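Long-range contact in pyridoxamine 5-phosphate-dependent dehydrase (PDB 3B8X), which removes the C3'-hydroxyl of GDP-4-keto-6-deoxy-D-mannose by a combined transamination and deoxygenation, a step in making the O-antigen sugar L-colitose: residues 47-52 with 199-204. The protein carries 1 engineered substitution. Residues are numbered along the deposited sequence; the frame is centred on the assembly and turned at random.
Sequences FGSKYA and CIVTDD. With NA (sodium ion), chain N.
The antiparallel edge of the large mixed sheet in this aminotransferase-fold enzyme, where strand 51-55 joins strand 198-202, illustrates how a bulge and a carboxylate can finish a strand pair. Backbone bonding is reciprocal between Tyr51 and Thr202: Tyr51 N meets Thr202 O at 2.8 Å, nearly along the C=O axis, while Thr202 N reaches Tyr51 O from above the carbonyl plane. Lys50 and Tyr51 both lie opposite Thr202, a classic beta bulge. At the next pair, Ala52 and Val201, which is non-hydrogen-bonded, weaker CA-H...O contacts run from Val201 CA to Tyr51 O and from Ala52 CA to Ile200 O.

One side-chain hydroxyl reinforces the same carbonyl from within its own segment: Ser49 OG, in the crowded position between its own N and carbonyl carbon (chi1 57°), gives Tyr51 O a second donor at 3.1 Å and lies 3.4 Å from Val201 CB.

The two faces of the pair are packed differently. Ala52 CB touches Cys199 SG at 4.0 Å, with Phe43 and Ala44 of helix 34-47 packed against these two residues; on the Thr202 face, the Tyr51 ring turns its edge to Thr202 O and Asp203 O and stacks with Tyr208.

Beyond the bulge, Asp203 divides its carboxylate: OD1 accepts from Lys50 N at 2.6 Å and from a water shared with Gly48 O, whereas OD2 binds sodium at 2.7 Å, alongside Thr177 O and four waters, one of which also donates to Gly48 O.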
loop_
_atom_site.group_PDB
_atom_site.type_symbol
_atom_site.label_atom_id
_atom_site.label_comp_id
_atom_site.label_asym_id
_atom_site.label_seq_id
_atom_site.Cartn_x
_atom_site.Cartn_y
_atom_site.Cartn_z
ATOM N N PHE B 47 -18.711 6.406 13.861
ATOM C CA PHE B 47 -19.302 7.101 12.713
ATOM C C PHE B 47 -20.672 6.684 12.275
ATOM O O PHE B 47 -21.323 7.401 11.521
ATOM C CB PHE B 47 -18.309 7.119 11.561
ATOM C CG PHE B 47 -16.995 7.735 11.959
ATOM C CD1 PHE B 47 -15.899 6.932 12.207
ATOM C CD2 PHE B 47 -16.937 9.089 12.319
ATOM C CE1 PHE B 47 -14.711 7.507 12.694
ATOM C CE2 PHE B 47 -15.756 9.669 12.747
ATOM C CZ PHE B 47 -14.635 8.880 12.936
ATOM N N GLY B 48 -21.119 5.538 12.767
ATOM C CA GLY B 48 -22.434 5.065 12.420
ATOM C C GLY B 48 -22.439 4.273 11.140
ATOM O O GLY B 48 -23.416 4.311 10.411
ATOM N N SER B 49 -21.404 3.493 10.869
ATOM C CA SER B 49 -21.459 2.618 9.680
ATOM C C SER B 49 -21.602 1.161 10.160
ATOM O O SER B 49 -21.273 0.833 11.297
ATOM C CB SER B 49 -20.198 2.771 8.813
ATOM O OG SER B 49 -19.067 2.494 9.612
ATOM N N LYS B 50 -22.067 0.252 9.318
ATOM C CA LYS B 50 -22.143 -1.098 9.850
ATOM C C LYS B 50 -20.754 -1.673 9.936
ATOM O O LYS B 50 -20.464 -2.468 10.822
ATOM C CB LYS B 50 -22.988 -2.034 8.993
ATOM C CG LYS B 50 -24.324 -1.424 8.568
ATOM C CD LYS B 50 -25.082 -2.301 7.574
ATOM C CE LYS B 50 -26.242 -3.039 8.237
ATOM N NZ LYS B 50 -25.920 -4.475 8.542
ATOM N N TYR B 51 -19.900 -1.305 8.988
ATOM C CA TYR B 51 -18.596 -1.915 8.945
ATOM C C TYR B 51 -17.482 -0.923 8.796
ATOM O O TYR B 51 -17.667 0.149 8.227
ATOM C CB TYR B 51 -18.534 -2.780 7.699
ATOM C CG TYR B 51 -19.618 -3.784 7.614
ATOM C CD1 TYR B 51 -20.662 -3.625 6.722
ATOM C CD2 TYR B 51 -19.561 -4.937 8.382
ATOM C CE1 TYR B 51 -21.659 -4.569 6.639
ATOM C CE2 TYR B 51 -20.523 -5.901 8.274
ATOM C CZ TYR B 51 -21.569 -5.701 7.406
ATOM O OH TYR B 51 -22.527 -6.665 7.313
ATOM N N ALA B 52 -16.294 -1.363 9.189
ATOM C CA ALA B 52 -15.077 -0.568 9.035
ATOM C C ALA B 52 -13.912 -1.511 8.704
ATOM O O ALA B 52 -13.833 -2.626 9.258
ATOM C CB ALA B 52 -14.781 0.210 10.319
ATOM N N CYS B 199 -8.968 4.015 6.589
ATOM C CA CYS B 199 -10.096 3.158 6.912
ATOM C C CYS B 199 -11.160 3.358 5.859
ATOM O O CYS B 199 -11.337 4.472 5.372
ATOM C CB CYS B 199 -10.678 3.583 8.250
ATOM S SG CYS B 199 -11.470 2.236 9.166
ATOM N N ILE B 200 -11.865 2.285 5.540
ATOM C CA ILE B 200 -12.980 2.355 4.595
ATOM C C ILE B 200 -14.156 1.897 5.423
ATOM O O ILE B 200 -14.072 0.886 6.102
ATOM C CB ILE B 200 -12.867 1.376 3.387
ATOM C CG1 ILE B 200 -11.507 1.561 2.690
ATOM C CG2 ILE B 200 -14.001 1.689 2.376
ATOM C CD1 ILE B 200 -10.507 0.412 2.995
ATOM N N VAL B 201 -15.260 2.629 5.338
ATOM C CA VAL B 201 -16.466 2.262 6.051
ATOM C C VAL B 201 -17.562 2.036 4.986
ATOM O O VAL B 201 -17.526 2.622 3.900
ATOM C CB VAL B 201 -16.910 3.356 7.084
ATOM C CG1 VAL B 201 -15.745 3.760 7.974
ATOM C CG2 VAL B 201 -17.482 4.565 6.370
ATOM N N THR B 202 -18.500 1.153 5.318
ATOM C CA THR B 202 -19.622 0.818 4.452
ATOM C C THR B 202 -20.695 0.123 5.276
ATOM O O THR B 202 -20.493 -0.225 6.466
ATOM C CB THR B 202 -19.189 0.004 3.204
ATOM O OG1 THR B 202 -20.312 -0.282 2.361
ATOM C CG2 THR B 202 -18.496 -1.292 3.620
ATOM N N ASP B 203 -21.879 0.018 4.674
ATOM C CA ASP B 203 -22.996 -0.646 5.335
ATOM C C ASP B 203 -23.243 -1.916 4.540
ATOM O O ASP B 203 -24.000 -2.777 4.953
ATOM C CB ASP B 203 -24.235 0.236 5.327
ATOM C CG ASP B 203 -24.162 1.333 6.337
ATOM O OD1 ASP B 203 -23.424 1.231 7.362
ATOM O OD2 ASP B 203 -24.887 2.312 6.088
ATOM N N ASP B 204 -22.573 -2.013 3.397
ATOM C CA ASP B 204 -22.677 -3.150 2.511
ATOM C C ASP B 204 -21.813 -4.346 2.907
ATOM O O ASP B 204 -20.582 -4.292 2.858
ATOM C CB ASP B 204 -22.354 -2.695 1.087
ATOM C CG ASP B 204 -22.798 -3.703 0.044
ATOM O OD1 ASP B 204 -22.205 -4.818 -0.033
ATOM O OD2 ASP B 204 -23.777 -3.403 -0.676
HETATM NA NA NA N . -24.170 4.788 5.437
HETATM O O HOH W 1 -24.912 1.970 9.437
HETATM O O HOH W 2 -24.559 5.073 8.018
HETATM O O HOH W 3 -24.062 4.248 2.982
HETATM O O HOH W 4 -26.447 5.386 4.548
HETATM O O HOH W 5 -21.618 3.903 5.768
#